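Local coordinates for protein ribulose-1,5-bisphosphate carboxylase/oxygenase large subunit (Rhodopseudomonas palustris, PDB 3QFW) that is a Rubisco-like protein, related to the carbon-dioxide-fixing ribulose-bisphosphate carboxylase, though its physiological reaction is probably a different one, at residues B[112-116]-B[240-244]; B[130-134]-B[360-365]; B[135-139]-B[151-155]; B[270-275]-B[303-308]; B[315-320]-B[337-342]. All coordinates share one frame; numbering follows the deposited sequence.

Contact 1 (B[112-116]-B[240-244]); sequences FGGPR and HAIVK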
# COMPACT_ATOMS: atom_id res chain seq x y z
N PHE B 112 18.74 3.15 -6.53
CA PHE B 112 18.02 2.09 -5.82
C PHE B 112 18.89 0.83 -5.62
O PHE B 112 18.86 0.21 -4.56
CB PHE B 112 16.69 1.74 -6.51
CG PHE B 112 15.65 2.85 -6.45
CD1 PHE B 112 15.25 3.37 -5.22
CD2 PHE B 112 15.07 3.33 -7.60
CE1 PHE B 112 14.27 4.38 -5.15
CE2 PHE B 112 14.09 4.35 -7.55
CZ PHE B 112 13.70 4.87 -6.32
N GLY B 113 19.66 0.45 -6.65
CA GLY B 113 20.67 -0.59 -6.50
C GLY B 113 20.25 -2.04 -6.68
O GLY B 113 21.10 -2.93 -6.76
N GLY B 114 18.95 -2.30 -6.73
CA GLY B 114 18.46 -3.64 -6.99
C GLY B 114 18.87 -4.69 -5.97
O GLY B 114 19.29 -4.36 -4.86
N PRO B 115 18.75 -5.97 -6.34
CA PRO B 115 19.01 -7.05 -5.39
C PRO B 115 20.46 -7.06 -4.94
O PRO B 115 21.36 -6.99 -5.79
CB PRO B 115 18.68 -8.31 -6.19
CG PRO B 115 17.74 -7.84 -7.25
CD PRO B 115 18.23 -6.47 -7.62
N ARG B 116 20.68 -7.15 -3.63
CA ARG B 116 22.05 -7.20 -3.12
C ARG B 116 22.66 -8.61 -3.23
O ARG B 116 23.87 -8.76 -3.27
CB ARG B 116 22.13 -6.71 -1.66
CG ARG B 116 21.32 -5.45 -1.35
CD ARG B 116 21.48 -4.39 -2.41
NE ARG B 116 21.57 -3.04 -1.86
CZ ARG B 116 20.84 -2.01 -2.29
NH1 ARG B 116 19.96 -2.18 -3.26
NH2 ARG B 116 21.01 -0.81 -1.76
N HIS B 240 12.67 -0.74 1.26
CA HIS B 240 13.98 -0.39 0.70
C HIS B 240 15.00 -0.13 1.80
O HIS B 240 16.16 -0.54 1.70
CB HIS B 240 13.83 0.83 -0.19
CG HIS B 240 15.04 1.16 -1.00
ND1 HIS B 240 15.72 0.22 -1.75
CD2 HIS B 240 15.69 2.33 -1.19
CE1 HIS B 240 16.74 0.80 -2.36
NE2 HIS B 240 16.74 2.08 -2.04
N ALA B 241 14.56 0.56 2.85
CA ALA B 241 15.42 0.84 4.00
C ALA B 241 15.92 -0.45 4.65
O ALA B 241 17.09 -0.53 5.03
CB ALA B 241 14.68 1.68 5.03
N ILE B 242 15.05 -1.45 4.77
CA ILE B 242 15.43 -2.74 5.33
C ILE B 242 16.41 -3.47 4.42
O ILE B 242 17.36 -4.11 4.88
CB ILE B 242 14.22 -3.65 5.61
CG1 ILE B 242 13.53 -3.24 6.91
CG2 ILE B 242 14.64 -5.11 5.74
CD1 ILE B 242 14.37 -3.50 8.16
N VAL B 243 16.19 -3.37 3.11
CA VAL B 243 17.10 -3.99 2.15
C VAL B 243 18.52 -3.50 2.39
O VAL B 243 19.48 -4.27 2.37
CB VAL B 243 16.68 -3.69 0.69
CG1 VAL B 243 17.82 -3.97 -0.29
CG2 VAL B 243 15.43 -4.50 0.33
N LYS B 244 18.66 -2.20 2.64
CA LYS B 244 19.96 -1.59 2.91
C LYS B 244 20.58 -2.00 4.24
O LYS B 244 21.76 -1.74 4.49
CB LYS B 244 19.84 -0.07 2.83
CG LYS B 244 19.84 0.46 1.41
CD LYS B 244 19.36 1.89 1.37
CE LYS B 244 19.35 2.41 -0.05
NZ LYS B 244 18.76 3.78 -0.13

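Contact 2 (B[130-134]-B[360-365]); sequences SRALT and FVNKVA. With SO4 (sulfate ion), chain H.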
# COMPACT_ATOMS: atom_id res chain seq x y z
N SER B 130 22.79 -24.95 -11.08
CA SER B 130 22.10 -24.65 -12.33
C SER B 130 20.65 -25.08 -12.30
O SER B 130 19.82 -24.55 -13.04
CB SER B 130 22.81 -25.34 -13.50
OG SER B 130 22.55 -26.73 -13.46
N ARG B 131 20.34 -26.05 -11.45
CA ARG B 131 18.98 -26.56 -11.32
C ARG B 131 18.06 -25.47 -10.80
O ARG B 131 18.52 -24.48 -10.22
CB ARG B 131 18.95 -27.73 -10.35
CG ARG B 131 19.37 -27.36 -8.93
CD ARG B 131 19.09 -28.48 -7.95
NE ARG B 131 19.59 -28.22 -6.61
CZ ARG B 131 18.94 -27.51 -5.69
NH1 ARG B 131 17.76 -26.97 -5.97
NH2 ARG B 131 19.47 -27.33 -4.48
N ALA B 132 16.76 -25.65 -11.01
CA ALA B 132 15.76 -24.78 -10.39
C ALA B 132 15.82 -24.97 -8.88
O ALA B 132 16.37 -25.95 -8.38
CB ALA B 132 14.36 -25.11 -10.92
N LEU B 133 15.26 -24.02 -8.14
CA LEU B 133 15.25 -24.14 -6.69
C LEU B 133 13.86 -24.49 -6.17
O LEU B 133 12.88 -24.47 -6.92
CB LEU B 133 15.77 -22.85 -6.03
CG LEU B 133 17.28 -22.64 -6.10
CD1 LEU B 133 17.78 -22.35 -7.52
CD2 LEU B 133 17.69 -21.53 -5.15
N THR B 134 13.79 -24.82 -4.89
CA THR B 134 12.54 -25.21 -4.25
C THR B 134 12.31 -24.42 -2.96
O THR B 134 13.26 -24.06 -2.25
CB THR B 134 12.53 -26.72 -3.90
OG1 THR B 134 13.47 -26.97 -2.84
CG2 THR B 134 12.92 -27.57 -5.11
N PHE B 360 9.79 -34.16 -4.31
CA PHE B 360 9.70 -32.92 -5.06
C PHE B 360 11.09 -32.39 -5.42
O PHE B 360 11.38 -32.10 -6.58
CB PHE B 360 8.94 -31.87 -4.26
CG PHE B 360 8.81 -30.55 -4.95
CD1 PHE B 360 7.71 -30.27 -5.74
CD2 PHE B 360 9.79 -29.59 -4.82
CE1 PHE B 360 7.59 -29.05 -6.38
CE2 PHE B 360 9.68 -28.36 -5.46
CZ PHE B 360 8.58 -28.10 -6.24
N VAL B 361 11.92 -32.24 -4.40
CA VAL B 361 13.27 -31.76 -4.59
C VAL B 361 14.03 -32.56 -5.66
O VAL B 361 14.68 -31.98 -6.53
CB VAL B 361 14.05 -31.78 -3.26
CG1 VAL B 361 15.55 -31.68 -3.51
CG2 VAL B 361 13.56 -30.68 -2.35
N ASN B 362 13.94 -33.89 -5.60
CA ASN B 362 14.64 -34.73 -6.58
C ASN B 362 14.07 -34.59 -7.98
O ASN B 362 14.81 -34.63 -8.96
CB ASN B 362 14.64 -36.20 -6.15
CG ASN B 362 15.45 -36.45 -4.90
OD1 ASN B 362 16.47 -35.79 -4.68
ND2 ASN B 362 15.01 -37.39 -4.07
N LYS B 363 12.75 -34.42 -8.07
CA LYS B 363 12.11 -34.21 -9.36
C LYS B 363 12.65 -32.93 -10.00
O LYS B 363 12.96 -32.90 -11.20
CB LYS B 363 10.59 -34.13 -9.17
CG LYS B 363 9.80 -33.82 -10.42
CD LYS B 363 9.47 -35.07 -11.22
CE LYS B 363 8.17 -34.87 -11.99
NZ LYS B 363 7.97 -35.88 -13.06
N VAL B 364 12.80 -31.89 -9.20
CA VAL B 364 13.33 -30.62 -9.70
C VAL B 364 14.80 -30.75 -10.13
O VAL B 364 15.19 -30.32 -11.21
CB VAL B 364 13.17 -29.48 -8.65
CG1 VAL B 364 13.85 -28.21 -9.12
CG2 VAL B 364 11.70 -29.23 -8.36
N ALA B 365 15.60 -31.37 -9.27
CA ALA B 365 17.03 -31.51 -9.56
C ALA B 365 17.29 -32.31 -10.84
O ALA B 365 18.25 -32.04 -11.55
CB ALA B 365 17.76 -32.14 -8.37
S SO4 H . 23.16 -28.53 -9.62
O1 SO4 H . 22.36 -29.73 -9.41
O2 SO4 H . 23.43 -27.90 -8.32
O3 SO4 H . 22.46 -27.59 -10.50
O4 SO4 H . 24.42 -28.90 -10.24
O HOH W 1 16.00 -27.92 -12.62

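Contact 3 (B[135-139]-B[151-155]); sequences ASALK and IAHQL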
# COMPACT_ATOMS: atom_id res chain seq x y z
N ALA B 135 11.05 -24.15 -2.66
CA ALA B 135 10.69 -23.49 -1.41
C ALA B 135 9.42 -24.09 -0.85
O ALA B 135 8.61 -24.64 -1.59
CB ALA B 135 10.52 -21.98 -1.62
N SER B 136 9.23 -23.95 0.46
CA SER B 136 7.96 -24.25 1.09
C SER B 136 7.64 -23.21 2.16
O SER B 136 8.52 -22.50 2.64
CB SER B 136 7.97 -25.64 1.72
OG SER B 136 6.65 -26.06 2.01
N ALA B 137 6.37 -23.14 2.54
CA ALA B 137 5.96 -22.22 3.59
C ALA B 137 5.59 -22.98 4.85
O ALA B 137 5.17 -24.14 4.78
CB ALA B 137 4.81 -21.33 3.12
N LEU B 138 5.78 -22.34 5.99
CA LEU B 138 5.35 -22.88 7.27
C LEU B 138 3.90 -22.45 7.53
O LEU B 138 3.62 -21.26 7.68
CB LEU B 138 6.25 -22.37 8.39
CG LEU B 138 7.74 -22.70 8.30
CD1 LEU B 138 8.45 -22.14 9.51
CD2 LEU B 138 7.99 -24.22 8.15
N LYS B 139 3.02 -23.43 7.57
CA LYS B 139 1.59 -23.24 7.80
C LYS B 139 1.13 -24.46 8.58
O LYS B 139 1.73 -25.53 8.46
CB LYS B 139 0.85 -23.20 6.47
CG LYS B 139 1.37 -22.16 5.49
CD LYS B 139 0.59 -22.17 4.19
CE LYS B 139 0.94 -20.96 3.34
NZ LYS B 139 0.20 -20.94 2.04
N ILE B 151 8.04 -28.83 11.68
CA ILE B 151 7.72 -28.82 10.26
C ILE B 151 8.91 -28.37 9.43
O ILE B 151 9.27 -29.03 8.44
CB ILE B 151 6.54 -27.87 9.96
CG1 ILE B 151 5.26 -28.39 10.62
CG2 ILE B 151 6.36 -27.73 8.45
CD1 ILE B 151 4.95 -29.83 10.29
N ALA B 152 9.52 -27.26 9.82
CA ALA B 152 10.69 -26.75 9.13
C ALA B 152 11.79 -27.80 9.05
O ALA B 152 12.47 -27.94 8.03
CB ALA B 152 11.22 -25.50 9.81
N HIS B 153 11.97 -28.52 10.15
CA HIS B 153 13.01 -29.55 10.23
C HIS B 153 12.75 -30.63 9.18
O HIS B 153 13.66 -31.06 8.47
CB HIS B 153 13.05 -30.14 11.64
CG HIS B 153 14.21 -31.06 11.88
ND1 HIS B 153 15.48 -30.60 12.15
CD2 HIS B 153 14.29 -32.41 11.90
CE1 HIS B 153 16.30 -31.63 12.33
NE2 HIS B 153 15.60 -32.74 12.18
N GLN B 154 11.50 -31.07 9.09
CA GLN B 154 11.13 -32.09 8.12
C GLN B 154 11.33 -31.59 6.69
O GLN B 154 11.84 -32.30 5.85
CB GLN B 154 9.71 -32.59 8.36
CG GLN B 154 9.53 -33.26 9.71
CD GLN B 154 8.08 -33.34 10.15
OE1 GLN B 154 7.29 -34.12 9.60
NE2 GLN B 154 7.72 -32.55 11.15
N LEU B 155 10.95 -30.34 6.43
CA LEU B 155 11.14 -29.77 5.09
C LEU B 155 12.63 -29.69 4.73
O LEU B 155 13.04 -30.13 3.66
CB LEU B 155 10.48 -28.39 5.00
CG LEU B 155 8.96 -28.44 5.22
CD1 LEU B 155 8.39 -27.03 5.48
CD2 LEU B 155 8.28 -29.11 4.04

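Contact 4 (B[270-275]-B[303-308]); sequences GRLFRL and AARDPF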
# COMPACT_ATOMS: atom_id res chain seq x y z
N GLY B 270 7.77 -7.92 -10.23
CA GLY B 270 8.99 -8.20 -10.96
C GLY B 270 9.96 -7.04 -10.92
O GLY B 270 10.96 -7.09 -10.21
N ARG B 271 9.67 -6.00 -11.69
CA ARG B 271 10.64 -4.94 -11.91
C ARG B 271 10.84 -4.07 -10.67
O ARG B 271 11.96 -3.93 -10.19
CB ARG B 271 10.23 -4.08 -13.12
CG ARG B 271 11.06 -2.80 -13.28
CD ARG B 271 10.88 -2.20 -14.67
NE ARG B 271 11.66 -2.95 -15.66
CZ ARG B 271 11.76 -2.62 -16.94
NH1 ARG B 271 11.11 -1.56 -17.41
NH2 ARG B 271 12.51 -3.36 -17.76
N LEU B 272 9.76 -3.51 -10.15
CA LEU B 272 9.88 -2.56 -9.06
C LEU B 272 10.39 -3.21 -7.78
O LEU B 272 11.25 -2.65 -7.11
CB LEU B 272 8.56 -1.83 -8.82
CG LEU B 272 8.13 -0.90 -9.96
CD1 LEU B 272 6.83 -0.19 -9.61
CD2 LEU B 272 9.21 0.12 -10.31
N PHE B 273 9.83 -4.37 -7.42
CA PHE B 273 10.31 -5.09 -6.24
C PHE B 273 11.82 -5.37 -6.35
O PHE B 273 12.58 -5.12 -5.40
CB PHE B 273 9.52 -6.39 -6.04
CG PHE B 273 8.22 -6.22 -5.27
CD1 PHE B 273 7.65 -4.96 -5.07
CD2 PHE B 273 7.55 -7.33 -4.77
CE1 PHE B 273 6.45 -4.83 -4.36
CE2 PHE B 273 6.37 -7.21 -4.05
CZ PHE B 273 5.82 -5.96 -3.86
N ARG B 274 12.24 -5.88 -7.51
CA ARG B 274 13.66 -6.10 -7.83
C ARG B 274 14.49 -4.82 -7.69
O ARG B 274 15.53 -4.80 -7.03
CB ARG B 274 13.77 -6.64 -9.25
CG ARG B 274 15.22 -6.76 -9.81
CD ARG B 274 15.19 -7.12 -11.28
NE ARG B 274 16.53 -7.34 -11.85
CZ ARG B 274 16.74 -7.64 -13.12
NH1 ARG B 274 15.70 -7.76 -13.94
NH2 ARG B 274 17.97 -7.82 -13.58
N LEU B 275 14.02 -3.74 -8.32
CA LEU B 275 14.67 -2.44 -8.24
C LEU B 275 14.92 -2.05 -6.78
O LEU B 275 16.00 -1.58 -6.42
CB LEU B 275 13.78 -1.37 -8.91
CG LEU B 275 14.27 0.08 -8.93
CD1 LEU B 275 15.46 0.23 -9.87
CD2 LEU B 275 13.17 1.05 -9.34
N ALA B 303 10.70 -9.78 -16.17
CA ALA B 303 10.98 -8.52 -15.51
C ALA B 303 11.92 -8.75 -14.33
O ALA B 303 12.79 -7.93 -14.03
CB ALA B 303 9.70 -7.86 -15.06
N ALA B 304 11.77 -9.90 -13.67
CA ALA B 304 12.62 -10.21 -12.52
C ALA B 304 14.05 -10.57 -12.93
O ALA B 304 15.01 -10.23 -12.23
CB ALA B 304 12.01 -11.34 -11.72
N ARG B 305 14.18 -11.24 -14.08
CA ARG B 305 15.43 -11.91 -14.46
C ARG B 305 16.29 -11.18 -15.48
O ARG B 305 17.53 -11.28 -15.46
CB ARG B 305 15.12 -13.23 -15.14
CG ARG B 305 14.56 -14.34 -14.33
CD ARG B 305 14.19 -15.39 -15.35
NE ARG B 305 13.59 -16.59 -14.79
CZ ARG B 305 12.78 -17.39 -15.46
NH1 ARG B 305 12.45 -17.11 -16.72
NH2 ARG B 305 12.28 -18.46 -14.87
N ASP B 306 15.64 -10.51 -16.42
CA ASP B 306 16.34 -10.01 -17.61
C ASP B 306 17.23 -8.80 -17.33
O ASP B 306 17.12 -8.17 -16.28
CB ASP B 306 15.33 -9.73 -18.73
CG ASP B 306 14.66 -11.00 -19.24
OD1 ASP B 306 15.14 -12.10 -18.90
OD2 ASP B 306 13.66 -10.90 -19.98
N PRO B 307 18.13 -8.49 -18.27
CA PRO B 307 18.97 -7.30 -18.10
C PRO B 307 18.14 -6.08 -17.71
O PRO B 307 17.07 -5.85 -18.29
CB PRO B 307 19.59 -7.11 -19.48
CG PRO B 307 19.68 -8.51 -20.02
CD PRO B 307 18.41 -9.17 -19.55
N PHE B 308 18.64 -5.32 -16.75
CA PHE B 308 17.94 -4.17 -16.17
C PHE B 308 19.06 -3.31 -15.60
O PHE B 308 19.53 -3.54 -14.48
CB PHE B 308 16.99 -4.68 -15.08
CG PHE B 308 16.10 -3.61 -14.48
CD1 PHE B 308 15.46 -2.68 -15.29
CD2 PHE B 308 15.88 -3.58 -13.12
CE1 PHE B 308 14.62 -1.71 -14.72
CE2 PHE B 308 15.04 -2.61 -12.55
CZ PHE B 308 14.42 -1.69 -13.36
O HOH W 2 13.13 -5.24 -14.95
O HOH W 3 14.48 -5.51 -17.48

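Contact 5 (B[315-320]-B[337-342]); sequences IPTPAG and DVMLLI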
# COMPACT_ATOMS: atom_id res chain seq x y z
N ILE B 315 15.04 -13.81 -8.28
CA ILE B 315 14.46 -15.11 -8.66
C ILE B 315 12.94 -15.09 -8.57
O ILE B 315 12.38 -14.88 -7.50
CB ILE B 315 14.95 -16.29 -7.78
CG1 ILE B 315 16.42 -16.15 -7.41
CG2 ILE B 315 14.67 -17.62 -8.48
CD1 ILE B 315 16.61 -15.55 -6.02
N PRO B 316 12.26 -15.35 -9.70
CA PRO B 316 10.80 -15.44 -9.65
C PRO B 316 10.41 -16.66 -8.84
O PRO B 316 10.97 -17.74 -9.04
CB PRO B 316 10.39 -15.63 -11.12
CG PRO B 316 11.65 -15.46 -11.93
CD PRO B 316 12.81 -15.70 -11.02
N THR B 317 9.47 -16.50 -7.92
CA THR B 317 9.11 -17.59 -7.03
C THR B 317 7.61 -17.87 -7.08
O THR B 317 6.85 -17.37 -6.24
CB THR B 317 9.56 -17.27 -5.61
OG1 THR B 317 10.95 -16.96 -5.62
CG2 THR B 317 9.27 -18.42 -4.67
N PRO B 318 7.18 -18.67 -8.06
CA PRO B 318 5.75 -18.94 -8.29
C PRO B 318 5.17 -19.78 -7.18
O PRO B 318 5.86 -20.64 -6.63
CB PRO B 318 5.74 -19.77 -9.59
CG PRO B 318 7.09 -19.72 -10.13
CD PRO B 318 8.03 -19.36 -9.04
N ALA B 319 3.90 -19.55 -6.89
CA ALA B 319 3.19 -20.27 -5.83
C ALA B 319 1.77 -20.60 -6.28
O ALA B 319 1.15 -19.85 -7.03
CB ALA B 319 3.17 -19.45 -4.56
N GLY B 320 1.28 -21.74 -5.82
CA GLY B 320 -0.04 -22.21 -6.20
C GLY B 320 -0.12 -23.70 -5.95
O GLY B 320 0.68 -24.24 -5.18
N ASP B 337 15.84 -20.98 -14.05
CA ASP B 337 16.10 -19.82 -13.20
C ASP B 337 14.82 -19.39 -12.48
O ASP B 337 14.24 -18.33 -12.77
CB ASP B 337 16.68 -18.66 -14.02
CG ASP B 337 18.15 -18.86 -14.37
OD1 ASP B 337 18.82 -19.69 -13.72
OD2 ASP B 337 18.62 -18.16 -15.29
N VAL B 338 14.39 -20.23 -11.55
CA VAL B 338 13.09 -20.09 -10.91
C VAL B 338 13.14 -20.86 -9.59
O VAL B 338 13.90 -21.84 -9.47
CB VAL B 338 11.98 -20.68 -11.80
CG1 VAL B 338 12.15 -22.20 -11.94
CG2 VAL B 338 10.59 -20.35 -11.25
N MET B 339 12.38 -20.41 -8.61
CA MET B 339 12.22 -21.17 -7.36
C MET B 339 10.75 -21.57 -7.18
O MET B 339 9.89 -20.71 -6.97
CB MET B 339 12.72 -20.35 -6.16
CG MET B 339 12.72 -21.09 -4.82
SD MET B 339 13.75 -20.29 -3.55
CE MET B 339 13.03 -18.63 -3.53
N LEU B 340 10.47 -22.86 -7.28
CA LEU B 340 9.09 -23.34 -7.16
C LEU B 340 8.65 -23.43 -5.70
O LEU B 340 9.24 -24.13 -4.89
CB LEU B 340 8.93 -24.71 -7.84
CG LEU B 340 9.36 -24.80 -9.31
CD1 LEU B 340 9.19 -26.22 -9.82
CD2 LEU B 340 8.60 -23.83 -10.19
N LEU B 341 7.59 -22.70 -5.36
CA LEU B 341 7.07 -22.76 -4.00
C LEU B 341 5.97 -23.80 -3.90
O LEU B 341 4.94 -23.66 -4.55
CB LEU B 341 6.56 -21.38 -3.57
CG LEU B 341 6.01 -21.23 -2.16
CD1 LEU B 341 7.10 -21.46 -1.15
CD2 LEU B 341 5.41 -19.82 -2.01
N ILE B 342 6.20 -24.86 -3.13
CA ILE B 342 5.09 -25.72 -2.75
C ILE B 342 4.78 -25.57 -1.26
O ILE B 342 3.78 -24.97 -0.89
CB ILE B 342 5.35 -27.19 -3.05
CG1 ILE B 342 4.08 -28.00 -2.80
CG2 ILE B 342 6.49 -27.71 -2.18
CD1 ILE B 342 2.79 -27.21 -3.06

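Contact 1 (B[112-116]-B[240-244])
Phe-112 presents the edge of its ring to the face of the His-240 imidazole, a T-shaped stack with centroids 5.5 Å apart and planes at 77°. Phe-112 CD1 makes the close approach, 3.7 Å from His-240 NE2. His-240 is placed for this by CG lying anti to its backbone N (chi1 -171°), which sets the imidazole beside Phe-112 O and the phenyl edge. The rim of that imidazole also meets a carbonyl, CE1 lying 3.1 Å from Phe-112 O and near the ring plane, while ND1 is held by Phe-276 O. Gly-113, with positive phi, ends helix 106-112, and the loop that follows leads to helix 118-126 of the Rubisco-type TIM-barrel fold, to which helix 236-243 also belongs. Arg-116 folds back along this loop, bent at chi2 and chi3. Its NH1 reaches Phe-112 O at 2.9 Å and Gly-114 O at 2.8 Å, each bond lying in the guanidinium plane and using a carbonyl lone pair. With that group held flat, Val-243 comes over one face, CG1 standing 3.9 Å above the plane and toward its rim. Lys-244 slants past the far nitrogen, its CG 3.6 Å from Arg-116 NH2.

Contact 2 (B[130-134]-B[360-365])
Thr-134 loses the most area here. Its closest approach is to Phe-360: its CG2 meets the rim of the ring, 3.4 Å from Phe-360 CE2, and the ring plane runs toward CB. With chi1 at 69° the hydroxyl sits between backbone N and carbonyl carbon, which turns OG1 to Val-361 CG2 and leaves CG2 for Phe-360 and Val-364. Val-364, second in buried area, divides its methyls. CG2 packs on Thr-134 CG2, whereas CG1, anti to the backbone N, reaches back to Ala-132 CB at 3.6 Å. Beside this apolar patch the two backbones are joined through one water, which accepts from Ala-132 N at 2.9 Å and donates to Val-364 O at 2.9 Å. Arg-131 lies at the end of the contact, where its CD touches Ala-365 CB at 3.9 Å. Its chain is extended from CG to NE; NH1 donates to Ala-132 O at 3.0 Å, and NH2 forms a salt bridge with Asp-161. Replacing Arg-131 by an alanine would probably leave Asp-161 without its charged mate and open a gap beside Ala-365. A sulfate, probably from the crystallisation liquor, is gripped by the backbone N of Arg-131 and by N and OG of Ser-130, all through O3, with Ser-130 N 2.7 Å from sulfate O3; Gln-129 N also bonds the ion. Helix 353-366, the last in the chain, is thus laid against strand 133-138, which lies beside strand 339-341, the ring-closing neighbourhood of first and last strands characteristic of a TIM barrel.

Contact 3 (B[135-139]-B[151-155])
Leu-138 meets Ile-151, Ala-152 and Leu-155 within a beta-alpha-beta unit, in which strand 133-138 is followed by helix 145-157 and then by the parallel strand 162-165. The short strand and helix segments run at 168° to each other with axes 9.3 Å apart, the antiparallel return expected of such a crossover in a TIM barrel. Followed outward, the Leu-138 side chain leaves the strand obliquely, and its CB and CG only carry the branch point toward the helix. With chi1 at -59° CG stands beside the backbone N, and chi2 at -179° continues the chain through CD1, which ends 4.4 Å from Ala-152 CB. CD2, the other branch, turns straight to the helix and does most of the touching. It meets the first turn of the segment through Ala-152 N at 3.8 Å and Ala-152 CB at 3.9 Å. The same methyl is flanked by Ile-151 CG2 at 3.9 Å and by Leu-155 CD1 at 3.9 Å, so Ile-151, Ala-152 and Leu-155 all meet one carbon. Beyond these segments, Val-184 of helix 177-195 packs on both Leu-138 and Ala-152, and Ile-163 of the next strand touches Leu-138 and Leu-155. At the strand's end Lys-139 points away from helix 145-157, and its NZ forms a salt bridge with Glu-35 of the second subunit. Two residues before Leu-138, Ser-136 has its CB directed toward the helix; its OG lies level with both methyls of Leu-155, 4.0 Å from CD1 and 4.0 Å from CD2.

Contact 4 (B[270-275]-B[303-308])
Arg-274 pushes its guanidinium into the carbonyls where helix 294-305 ends, an arginine closing a helix C-terminus between two helices of the TIM barrel. NH1 and NH2 both reach one acceptor: NH1 lies 2.8 Å from Asp-306 O and NH2 lies 2.9 Å from Asp-306 O. NH1 also donates to Ala-303 O at 2.9 Å, approaching from above that carbonyl plane, not on a lone pair. Both acceptors lie near the guanidinium plane, while Ala-304 O stands over one face without a hydrogen bond and Phe-308 CB covers the opposite face. Outside the segments NE donates to Asn-312 O and NH2 to Leu-311 O, so main-chain carbonyls fix the rotation of the group. A positive charge here would probably be welcome to the negative end of the helix dipole.

Farther out, the Phe-308 ring, CG anti to its backbone N (chi1 -174°), lies between the two arginines and Leu-275. It is tilted 51° to the guanidinium of Arg-274, yet only 6° from that of Arg-271, whose NE comes to 3.3 Å of Phe-308 CE1. Leu-275 closes on it with CD1, 3.9 Å from Phe-308 CE2. The helices can approach this closely because Gly-270 has no side chain: its CA lies 4.4 Å from Ala-304 CA, and a CB would collide with Ala-303 CB. Arg-271 is itself positioned by NH1 on Val-102 O and by two waters. One links its NE to Ala-303 O; the other accepts from Arg-271 NH2 at 2.9 Å and donates to Pro-307 O at 2.7 Å.

Contact 5 (B[315-320]-B[337-342])
Pro-316 and Pro-318 offer their carbonyls to Met-339 and Leu-341 in a parallel strand pair whose axes come within 5.0 Å at 23°, with Met-339 N 3.0 Å from Pro-316 O in an almost straight bond (176°) and Leu-341 N 3.0 Å from Pro-318 O. Between these bonds the Thr-317 CA hydrogen faces Met-339 O, the CA-to-O distance being 3.2 Å. Thr-317 and Met-339 then run side by side in the same direction, and the bent end of the methionine brings CE to 3.4 Å from Thr-317 OG1. CG2 of the threonine, anti to its backbone N, lies close to Met-339 O. The hydroxyl itself donates to Ile-315 O at 3.1 Å, from above the carbonyl plane. A glycine in place of Thr-317 would probably leave the Met-339 methyl freer to turn and deprive Ile-315 O of its hydroxyl donor.

On the other face Val-338 stands across the ring of Pro-318, its CG2 at 3.5 Å from Pro-318 CD and also close to Pro-316 O. Back on the Thr-317 face, Ala-319 CB and Leu-341 CD2 are only 3.4 Å apart, tighter than usual carbon contact. The pairing joins neighbouring strands of the TIM barrel: strand 315-319 is also bonded to strand 280-284, and strand 339-341 to strand 133-138. Ile-122 of helix 118-126 touches Ile-315 and Met-339, whereas Pro-316 packs on helix 294-305, and Pro-318, Val-338 and Leu-340 pack on helix 327-334.

Contacts 2, 3 and 5 form one continuous patch of the barrel wall: contact 2 and contact 3 share strand 133-138, and contact 5 is bonded to both through Leu-133 and Ala-135, its centre lying about 11 Å from that of contact 2 and about 15 Å from that of contact 3. Contact 4 joins contact 5 by the bond from Arg-305 NE to Asp-337 O (2.7 Å) and reaches contact 1 where Gly-114 N approaches Leu-275 O. Contacts 1 and 2 are far apart, centres about 28 Å. The sulfate of contact 2 lies before the start of strand 133-138, whereas TIM-barrel enzymes place their active sites at the C-terminal strand ends, so it probably does not mark that site.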